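Local coordinates for 2,3-dihydroxybenzoate-AMP ligase (Mycobacterium smegmatis, PDB 5KEI), which belongs to the ANL superfamily of AMP-binding enzymes, with a large N-terminal part followed by a smaller C-terminal domain of the family, at residues A[97-102]-A[139-144]; A[160-165]-A[179-184]; A[337-342]-A[371-376]; A[376-381]-A[447-452]. All blocks are in the same frame, centred on the assembly; numbering follows the deposited sequence.

How the contacts relate
Followed from the N terminus, the chain makes four closures in series, none nested in or crossing another. Contact 1 closes the loop from strand 97-101 to the end of helix 131-141, and contact 2 closes the shorter one from helix 158-167 to the loop leading into strand 184-185; both belong to the seven-stranded sheet layer. They touch through L99 against L164 and Q101 against L160. On the opposite side of the chain's centre, contact 3 joins helix 335-344 to helix 369-374. Contact 4 follows directly, sharing Q376, and ties the edge of the nine-stranded sheet to the four-stranded antiparallel sheet. Contacts 1 and 3 lie about 38 Å apart, centre to centre.

Contact 1: residues A[97-102]-A[139-144]; sequences RVLVQL and EVSSAV
R97 carries CG beside its backbone N, anti to the carbonyl carbon, and its chain then bends at chi3 (-86°), which lays CD and NE against the last carbonyl of the helix ending at S141. R97 NE donates to S141 O at 2.4 Å, a very short bond that is also bent, and NE stands above the carbonyl plane. The tight fit therefore comes with poor alignment. S141 places OG between its backbone N and carbonyl carbon, where F137 O is its main partner and A143 N makes a weak bond to it. S142 leaves the helix with positive phi and turns the chain back to R97. There V144 N reaches R97 O at 2.9 Å, nearly along the C=O axis, while A143 CA makes a C-H...O contact with the same oxygen at 3.1 Å. L99 CG packs on A143 CB at 3.7 Å. Two waters bridge the segments: one links R97 N to S142 O, the other R97 NH1 to V140 O and S142 OG. R97 NH1 has a further partner in S20 OG. Strand 97-101 lies between the parallel strands 121-124 and 145-149, and helix 131-141 connects those two in a beta-alpha-beta crossover that passes over it; V144 starts the pairing that L99 continues with A145 and V147.

Contact 2: residues A[160-165]-A[179-184]; sequences LARELV and DAAEFL
R162 NH1 and E182 OE2 form a salt bridge of 2.4 Å, very short for such a pair. The carboxylate oxygen lies near the guanidinium plane, but the nitrogen meets it from above the carboxylate plane, 45° out of it, so the groups are not coplanar. The other oxygen rests on the arginine's aliphatic part, with E182 OE1 3.2 Å from R162 CD. Beneath the bridge, R162 CG comes to the rim of the F183 ring, 3.5 Å from CZ, and A161 CB is 3.9 Å from the same CZ. One face of the ring is taken by E182, whose CG sits 3.6 Å above the plane and over the centre of the F183 ring. All this happens where helix 158-167, the helical connection of a beta-alpha-beta unit between the adjacent parallel strands 145-149 and 173-177, passes the loop after that second strand. A type II' beta turn from A180 to F183, closed by F183 N to A180 O at 3.1 Å, holds E182 and F183 side by side facing the helix; A181 has the positive phi this turn needs. The E182 chain then leaves in the crowded position, CG between N and the carbonyl carbon (chi1 53°), and bends at chi2 (-133°) toward the arginine. Farther out, V174 of strand 173-177 touches both A161 and F183, while D159 gives R162 NH2 a long, weak ion pair.

Contact 3: residues A[337-342]-A[371-376]; sequences DAALVR and VLENTQ
The backbones come closest at A338 and E373, whose CA atoms are 5.1 Å apart, a spacing short enough for the alanine methyl to rest on the main chain of the facing helix. Helix 335-344 is the connection of a beta-alpha-beta crossover between the neighbouring parallel strands 325-328 and 349-354 of the nine-stranded sheet, and the short helix 369-374 packs against it. A338 CB lies 3.7 Å from E373 CA and also meets CG of that glutamate. From there E373 runs on, extended beyond CG, past A339 to R342. The arginine holds CG in the crowded position between its backbone N and carbonyl carbon (chi1 55°) and bends at chi3, so that the two chains cross at about a right angle. R342 NH1 donates to E373 OE2 at 3.3 Å, within a salt bridge that is long but nearly straight. The oxygen lies in the guanidinium plane yet is met from above the carboxylate plane, and the two planes stand 60° apart. The methylenes add contact: R342 CG is 3.2 Å from E373 OE2. L372 CD1 approaches R342 NE at 3.6 Å, while NE itself bonds to P347 O, which gives the guanidinium a second anchor besides the salt bridge. L333 and L349 touch A338, and Q351 NE2 bonds to L372 O. Where helix 369-374 ends, T375 OG1 turns back to V371 O at 2.6 Å, meeting it in the carbonyl plane on a lone pair.

Contact 4: residues A[376-381]-A[447-452]; sequences QGRPLS and AGYLEV
Three nearly straight hydrogen bonds join the segments. L450 N donates to G377 O at 3.0 Å, almost along the C=O axis, and Q376 N donates to L450 O at 2.9 Å. The third uses a side chain: Q376 bends at chi2 (63°) and sets OE1 2.9 Å from V452 N, an acceptor where a strand would offer a backbone carbonyl. Q351 OE1 accepts from Q376 NE2, fixing which way the amide faces. R378 NE donates a weak hydrogen bond to Y449 OH at 3.2 Å, and water 3 bridges R378 NH2 to that hydroxyl. The extended arginine chain crosses the tyrosine obliquely, so that R378 CD lies 4.0 Å from the Y449 ring centroid in a CH-pi contact over one face; guanidinium and ring stand 85° apart. G377 and G448 both have positive phi, which suits glycine. The directions of the touching parts differ by 143°, roughly antiparallel. Strand 378-379, paired with 360-362, is the edge of the nine-stranded sheet, and strand 450-455, paired with 432-440, that of the four-stranded one, so the contact joins two sheets edge to edge.

Contact 1: residues A[97-102]-A[139-144]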
# COMPACT_ATOMS: atom_id res chain seq x y z
N ARG A 97 -10.47 -12.07 8.03
CA ARG A 97 -9.22 -11.50 7.58
C ARG A 97 -8.06 -12.32 8.12
O ARG A 97 -8.12 -12.86 9.23
CB ARG A 97 -9.19 -10.02 7.96
CG ARG A 97 -10.50 -9.44 7.41
CD ARG A 97 -10.82 -8.05 7.76
NE ARG A 97 -11.50 -7.87 9.03
CZ ARG A 97 -12.72 -8.31 9.34
NH1 ARG A 97 -13.22 -8.03 10.53
NH2 ARG A 97 -13.42 -9.05 8.49
N VAL A 98 -7.06 -12.49 7.28
CA VAL A 98 -5.94 -13.36 7.56
C VAL A 98 -4.65 -12.59 7.31
O VAL A 98 -4.42 -12.09 6.21
CB VAL A 98 -5.99 -14.65 6.68
CG1 VAL A 98 -4.73 -15.51 6.87
CG2 VAL A 98 -7.27 -15.46 6.99
N LEU A 99 -3.80 -12.49 8.33
CA LEU A 99 -2.53 -11.80 8.17
C LEU A 99 -1.59 -12.66 7.35
O LEU A 99 -1.41 -13.84 7.64
CB LEU A 99 -1.90 -11.48 9.53
CG LEU A 99 -2.66 -10.54 10.46
CD1 LEU A 99 -1.86 -10.29 11.74
CD2 LEU A 99 -2.97 -9.24 9.78
N VAL A 100 -0.99 -12.07 6.33
CA VAL A 100 -0.05 -12.81 5.47
C VAL A 100 1.34 -12.14 5.41
O VAL A 100 1.45 -10.94 5.13
CB VAL A 100 -0.61 -12.95 4.05
CG1 VAL A 100 0.33 -13.76 3.18
CG2 VAL A 100 -1.99 -13.57 4.10
N GLN A 101 2.38 -12.93 5.66
CA GLN A 101 3.76 -12.46 5.60
C GLN A 101 4.66 -13.54 5.01
O GLN A 101 5.19 -14.38 5.74
CB GLN A 101 4.26 -12.03 6.98
CG GLN A 101 5.69 -11.47 6.97
CD GLN A 101 6.13 -10.89 8.31
OE1 GLN A 101 6.16 -11.57 9.34
NE2 GLN A 101 6.48 -9.60 8.29
N LEU A 102 4.81 -13.53 3.69
CA LEU A 102 5.57 -14.56 3.00
C LEU A 102 6.70 -13.99 2.13
O LEU A 102 6.55 -12.92 1.53
CB LEU A 102 4.63 -15.39 2.12
CG LEU A 102 3.58 -16.26 2.81
CD1 LEU A 102 2.73 -16.94 1.76
CD2 LEU A 102 4.27 -17.30 3.67
N GLU A 139 -5.31 -6.54 15.50
CA GLU A 139 -6.34 -5.74 16.16
C GLU A 139 -7.23 -4.98 15.19
O GLU A 139 -8.45 -4.97 15.35
CB GLU A 139 -5.68 -4.76 17.14
CG GLU A 139 -6.43 -4.59 18.45
CD GLU A 139 -5.49 -4.36 19.63
OE1 GLU A 139 -4.44 -3.69 19.46
OE2 GLU A 139 -5.81 -4.86 20.73
N VAL A 140 -6.64 -4.34 14.18
CA VAL A 140 -7.43 -3.53 13.26
C VAL A 140 -8.30 -4.43 12.35
O VAL A 140 -9.46 -4.11 12.08
CB VAL A 140 -6.53 -2.61 12.41
CG1 VAL A 140 -7.34 -1.87 11.35
CG2 VAL A 140 -5.80 -1.59 13.30
N SER A 141 -7.75 -5.57 11.93
CA SER A 141 -8.41 -6.44 10.96
C SER A 141 -9.29 -7.52 11.58
O SER A 141 -10.03 -8.20 10.86
CB SER A 141 -7.38 -7.11 10.05
OG SER A 141 -6.45 -7.88 10.80
N SER A 142 -9.21 -7.71 12.90
CA SER A 142 -9.86 -8.85 13.55
C SER A 142 -9.42 -10.16 12.90
O SER A 142 -10.21 -11.08 12.74
CB SER A 142 -11.39 -8.74 13.50
OG SER A 142 -11.84 -7.57 14.18
N ALA A 143 -8.15 -10.22 12.51
CA ALA A 143 -7.58 -11.42 11.89
C ALA A 143 -7.87 -12.67 12.72
O ALA A 143 -7.85 -12.63 13.95
CB ALA A 143 -6.08 -11.25 11.70
N VAL A 144 -8.15 -13.77 12.03
CA VAL A 144 -8.45 -15.03 12.69
C VAL A 144 -7.31 -16.03 12.47
O VAL A 144 -7.28 -17.11 13.06
CB VAL A 144 -9.80 -15.63 12.19
CG1 VAL A 144 -10.87 -14.57 12.24
CG2 VAL A 144 -9.67 -16.18 10.77
O HOH W 1 -11.66 -5.60 12.03
O HOH W 2 -11.60 -11.71 10.48

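Contact 2: residues A[160-165]-A[179-184]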
# COMPACT_ATOMS: atom_id res chain seq x y z
N LEU A 160 7.36 -15.06 17.10
CA LEU A 160 6.48 -13.97 16.73
C LEU A 160 5.03 -14.40 16.79
O LEU A 160 4.19 -13.72 17.38
CB LEU A 160 6.83 -13.47 15.33
CG LEU A 160 5.74 -12.69 14.61
CD1 LEU A 160 5.59 -11.31 15.23
CD2 LEU A 160 6.05 -12.61 13.12
N ALA A 161 4.74 -15.52 16.15
CA ALA A 161 3.39 -16.05 16.15
C ALA A 161 2.93 -16.34 17.59
O ALA A 161 1.77 -16.08 17.93
CB ALA A 161 3.32 -17.31 15.30
N ARG A 162 3.84 -16.84 18.42
CA ARG A 162 3.53 -17.20 19.80
C ARG A 162 3.14 -15.98 20.62
O ARG A 162 2.13 -16.00 21.32
CB ARG A 162 4.72 -17.94 20.45
CG ARG A 162 4.85 -19.40 20.00
CD ARG A 162 5.86 -20.21 20.80
NE ARG A 162 7.22 -20.01 20.32
CZ ARG A 162 7.88 -20.85 19.52
NH1 ARG A 162 7.30 -21.97 19.10
NH2 ARG A 162 9.12 -20.57 19.15
N GLU A 163 3.90 -14.90 20.51
CA GLU A 163 3.53 -13.70 21.25
C GLU A 163 2.30 -13.01 20.64
O GLU A 163 1.55 -12.34 21.35
CB GLU A 163 4.72 -12.73 21.33
CG GLU A 163 5.99 -13.30 22.01
CD GLU A 163 5.75 -14.09 23.31
OE1 GLU A 163 4.73 -13.87 24.02
OE2 GLU A 163 6.61 -14.95 23.63
N LEU A 164 2.07 -13.22 19.34
CA LEU A 164 0.90 -12.64 18.66
C LEU A 164 -0.44 -13.24 19.13
O LEU A 164 -1.39 -12.50 19.43
CB LEU A 164 1.00 -12.82 17.14
CG LEU A 164 -0.13 -12.09 16.41
CD1 LEU A 164 -0.03 -10.60 16.69
CD2 LEU A 164 -0.13 -12.37 14.91
N VAL A 165 -0.53 -14.56 19.16
CA VAL A 165 -1.75 -15.22 19.58
C VAL A 165 -1.99 -15.00 21.08
O VAL A 165 -3.14 -14.99 21.53
CB VAL A 165 -1.74 -16.75 19.28
CG1 VAL A 165 -3.06 -17.38 19.68
CG2 VAL A 165 -1.49 -17.00 17.79
N ASP A 179 9.00 -25.41 9.14
CA ASP A 179 8.94 -26.11 10.42
C ASP A 179 7.87 -25.49 11.31
O ASP A 179 8.12 -24.46 11.93
CB ASP A 179 10.29 -26.07 11.15
CG ASP A 179 11.41 -26.72 10.36
OD1 ASP A 179 11.11 -27.63 9.55
OD2 ASP A 179 12.59 -26.33 10.55
N ALA A 180 6.71 -26.14 11.37
CA ALA A 180 5.55 -25.57 12.06
C ALA A 180 5.69 -25.51 13.58
O ALA A 180 5.05 -24.67 14.22
CB ALA A 180 4.30 -26.36 11.69
N ALA A 181 6.52 -26.38 14.16
CA ALA A 181 6.55 -26.61 15.61
C ALA A 181 5.13 -26.93 16.14
O ALA A 181 4.49 -27.88 15.68
CB ALA A 181 7.15 -25.39 16.35
N GLU A 182 4.63 -26.12 17.07
CA GLU A 182 3.32 -26.36 17.71
C GLU A 182 2.15 -25.98 16.81
O GLU A 182 1.00 -26.30 17.10
CB GLU A 182 3.22 -25.55 18.99
CG GLU A 182 3.54 -24.10 18.68
CD GLU A 182 4.49 -23.47 19.64
OE1 GLU A 182 4.04 -22.79 20.57
OE2 GLU A 182 5.71 -23.68 19.45
N PHE A 183 2.44 -25.28 15.71
CA PHE A 183 1.41 -24.74 14.85
C PHE A 183 1.11 -25.66 13.68
O PHE A 183 1.63 -26.78 13.62
CB PHE A 183 1.82 -23.37 14.32
CG PHE A 183 2.19 -22.41 15.39
CD1 PHE A 183 1.23 -21.86 16.21
CD2 PHE A 183 3.52 -22.04 15.58
CE1 PHE A 183 1.57 -20.95 17.20
CE2 PHE A 183 3.87 -21.13 16.56
CZ PHE A 183 2.89 -20.59 17.37
N LEU A 184 0.27 -25.18 12.77
CA LEU A 184 -0.14 -25.90 11.57
C LEU A 184 0.91 -25.81 10.47
O LEU A 184 1.60 -24.80 10.35
CB LEU A 184 -1.47 -25.36 11.05
CG LEU A 184 -2.74 -25.67 11.84
CD1 LEU A 184 -3.75 -24.53 11.70
CD2 LEU A 184 -3.33 -26.97 11.36

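Contact 3: residues A[337-342]-A[371-376]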
# COMPACT_ATOMS: atom_id res chain seq x y z
N ASP A 337 20.20 10.25 -12.13
CA ASP A 337 20.13 8.80 -11.92
C ASP A 337 19.24 8.13 -12.96
O ASP A 337 19.53 7.02 -13.40
CB ASP A 337 19.62 8.50 -10.51
CG ASP A 337 20.59 8.94 -9.44
OD1 ASP A 337 21.81 8.77 -9.64
OD2 ASP A 337 20.13 9.47 -8.40
N ALA A 338 18.18 8.82 -13.38
CA ALA A 338 17.39 8.35 -14.52
C ALA A 338 18.27 8.22 -15.74
O ALA A 338 18.17 7.24 -16.48
CB ALA A 338 16.23 9.27 -14.81
N ALA A 339 19.14 9.21 -15.92
CA ALA A 339 20.07 9.22 -17.06
C ALA A 339 20.94 7.99 -17.02
O ALA A 339 21.07 7.27 -18.02
CB ALA A 339 20.94 10.49 -17.06
N LEU A 340 21.54 7.75 -15.85
CA LEU A 340 22.42 6.59 -15.65
C LEU A 340 21.70 5.30 -15.97
O LEU A 340 22.20 4.44 -16.69
CB LEU A 340 22.93 6.53 -14.21
CG LEU A 340 23.86 5.36 -13.89
CD1 LEU A 340 25.15 5.50 -14.66
CD2 LEU A 340 24.15 5.32 -12.41
N VAL A 341 20.50 5.18 -15.43
CA VAL A 341 19.71 3.98 -15.61
C VAL A 341 19.42 3.68 -17.07
O VAL A 341 19.57 2.54 -17.51
CB VAL A 341 18.39 4.08 -14.84
CG1 VAL A 341 17.38 3.04 -15.34
CG2 VAL A 341 18.65 3.94 -13.35
N ARG A 342 19.03 4.67 -17.86
CA ARG A 342 18.72 4.30 -19.24
C ARG A 342 19.88 4.58 -20.20
O ARG A 342 19.69 4.71 -21.40
CB ARG A 342 17.43 4.97 -19.72
CG ARG A 342 17.33 6.45 -19.61
CD ARG A 342 15.90 6.87 -19.93
NE ARG A 342 15.46 6.40 -21.25
CZ ARG A 342 15.86 6.92 -22.41
NH1 ARG A 342 16.74 7.92 -22.45
NH2 ARG A 342 15.39 6.42 -23.55
N VAL A 371 10.78 13.13 -20.81
CA VAL A 371 9.63 12.81 -19.97
C VAL A 371 9.95 11.62 -19.04
O VAL A 371 9.58 11.64 -17.87
CB VAL A 371 8.40 12.52 -20.82
CG1 VAL A 371 7.27 11.91 -19.97
CG2 VAL A 371 7.93 13.80 -21.47
N LEU A 372 10.68 10.63 -19.57
CA LEU A 372 11.11 9.49 -18.77
C LEU A 372 12.08 9.90 -17.65
O LEU A 372 12.10 9.29 -16.58
CB LEU A 372 11.80 8.45 -19.65
CG LEU A 372 11.03 7.86 -20.83
CD1 LEU A 372 11.87 6.81 -21.56
CD2 LEU A 372 9.70 7.28 -20.38
N GLU A 373 12.86 10.94 -17.90
CA GLU A 373 13.96 11.27 -17.00
C GLU A 373 13.62 12.43 -16.06
O GLU A 373 14.24 12.56 -15.01
CB GLU A 373 15.24 11.59 -17.81
CG GLU A 373 15.84 10.34 -18.48
CD GLU A 373 17.17 10.58 -19.21
OE1 GLU A 373 17.69 11.71 -19.20
OE2 GLU A 373 17.70 9.60 -19.79
N ASN A 374 12.63 13.25 -16.39
CA ASN A 374 12.36 14.42 -15.55
C ASN A 374 10.96 14.49 -14.96
O ASN A 374 10.61 15.51 -14.35
CB ASN A 374 12.62 15.70 -16.33
CG ASN A 374 14.05 15.82 -16.79
OD1 ASN A 374 14.90 16.33 -16.07
ND2 ASN A 374 14.32 15.33 -17.99
N THR A 375 10.14 13.46 -15.18
CA THR A 375 8.78 13.45 -14.63
C THR A 375 8.51 12.19 -13.83
O THR A 375 9.21 11.19 -13.97
CB THR A 375 7.68 13.59 -15.75
OG1 THR A 375 7.53 12.36 -16.46
CG2 THR A 375 8.03 14.71 -16.72
N GLN A 376 7.48 12.22 -12.98
CA GLN A 376 7.02 11.00 -12.34
C GLN A 376 5.65 10.58 -12.91
O GLN A 376 4.79 10.09 -12.18
CB GLN A 376 6.93 11.19 -10.81
CG GLN A 376 8.27 11.25 -10.09
CD GLN A 376 9.13 12.44 -10.50
OE1 GLN A 376 8.81 13.60 -10.19
NE2 GLN A 376 10.24 12.15 -11.20

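Contact 4: residues A[376-381]-A[447-452]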
# COMPACT_ATOMS: atom_id res chain seq x y z
N GLN A 376 7.48 12.22 -12.98
CA GLN A 376 7.02 11.00 -12.34
C GLN A 376 5.65 10.58 -12.91
O GLN A 376 4.79 10.09 -12.18
CB GLN A 376 6.93 11.19 -10.81
CG GLN A 376 8.27 11.25 -10.09
CD GLN A 376 9.13 12.44 -10.50
OE1 GLN A 376 8.81 13.60 -10.19
NE2 GLN A 376 10.24 12.15 -11.20
N GLY A 377 5.46 10.78 -14.22
CA GLY A 377 4.29 10.26 -14.93
C GLY A 377 3.01 11.06 -14.85
O GLY A 377 3.02 12.25 -14.51
N ARG A 378 1.89 10.44 -15.20
CA ARG A 378 0.58 11.09 -15.10
C ARG A 378 -0.44 9.98 -14.83
O ARG A 378 -0.10 8.80 -15.01
CB ARG A 378 0.26 11.93 -16.37
CG ARG A 378 0.14 11.16 -17.67
CD ARG A 378 -0.10 12.05 -18.90
NE ARG A 378 0.05 11.26 -20.12
CZ ARG A 378 -0.93 10.57 -20.69
NH1 ARG A 378 -2.15 10.62 -20.18
NH2 ARG A 378 -0.71 9.84 -21.78
N PRO A 379 -1.67 10.34 -14.37
CA PRO A 379 -2.62 9.33 -13.87
C PRO A 379 -3.00 8.20 -14.84
O PRO A 379 -3.10 8.37 -16.05
CB PRO A 379 -3.86 10.17 -13.52
CG PRO A 379 -3.30 11.50 -13.18
CD PRO A 379 -2.17 11.71 -14.13
N LEU A 380 -3.21 7.04 -14.24
CA LEU A 380 -3.48 5.80 -14.95
C LEU A 380 -4.83 5.82 -15.65
O LEU A 380 -4.97 5.34 -16.77
CB LEU A 380 -3.43 4.63 -13.97
CG LEU A 380 -3.91 3.23 -14.36
CD1 LEU A 380 -3.21 2.71 -15.62
CD2 LEU A 380 -3.67 2.30 -13.16
N SER A 381 -5.81 6.37 -14.95
CA SER A 381 -7.18 6.37 -15.41
C SER A 381 -7.61 7.77 -15.83
O SER A 381 -7.24 8.76 -15.19
CB SER A 381 -8.10 5.84 -14.31
OG SER A 381 -9.45 5.77 -14.72
N ALA A 447 4.61 19.09 -20.30
CA ALA A 447 3.23 19.48 -20.00
C ALA A 447 2.32 18.28 -19.78
O ALA A 447 2.36 17.32 -20.54
CB ALA A 447 2.68 20.34 -21.13
N GLY A 448 1.49 18.34 -18.74
CA GLY A 448 0.57 17.25 -18.43
C GLY A 448 1.13 16.31 -17.38
O GLY A 448 0.39 15.53 -16.77
N TYR A 449 2.44 16.37 -17.17
CA TYR A 449 3.09 15.43 -16.28
C TYR A 449 3.34 16.02 -14.89
O TYR A 449 3.38 17.24 -14.70
CB TYR A 449 4.39 14.93 -16.92
CG TYR A 449 4.09 13.93 -18.03
CD1 TYR A 449 4.09 12.57 -17.78
CD2 TYR A 449 3.76 14.37 -19.32
CE1 TYR A 449 3.79 11.64 -18.79
CE2 TYR A 449 3.44 13.47 -20.34
CZ TYR A 449 3.45 12.10 -20.06
OH TYR A 449 3.15 11.18 -21.06
N LEU A 450 3.47 15.12 -13.92
CA LEU A 450 3.72 15.47 -12.54
C LEU A 450 5.21 15.50 -12.19
O LEU A 450 5.99 14.73 -12.75
CB LEU A 450 3.03 14.46 -11.62
CG LEU A 450 1.52 14.60 -11.49
CD1 LEU A 450 0.99 13.60 -10.46
CD2 LEU A 450 1.17 16.02 -11.11
N GLU A 451 5.58 16.37 -11.26
CA GLU A 451 6.87 16.24 -10.59
C GLU A 451 6.71 16.28 -9.07
O GLU A 451 6.08 17.19 -8.54
CB GLU A 451 7.85 17.32 -11.00
CG GLU A 451 9.15 17.22 -10.22
CD GLU A 451 10.15 18.30 -10.59
OE1 GLU A 451 9.73 19.42 -10.94
OE2 GLU A 451 11.37 18.01 -10.54
N VAL A 452 7.28 15.28 -8.39
CA VAL A 452 7.23 15.20 -6.93
C VAL A 452 8.40 15.98 -6.34
O VAL A 452 9.56 15.70 -6.67
CB VAL A 452 7.28 13.74 -6.42
CG1 VAL A 452 7.35 13.71 -4.92
CG2 VAL A 452 6.08 12.92 -6.91
O HOH W 3 2.05 9.82 -23.46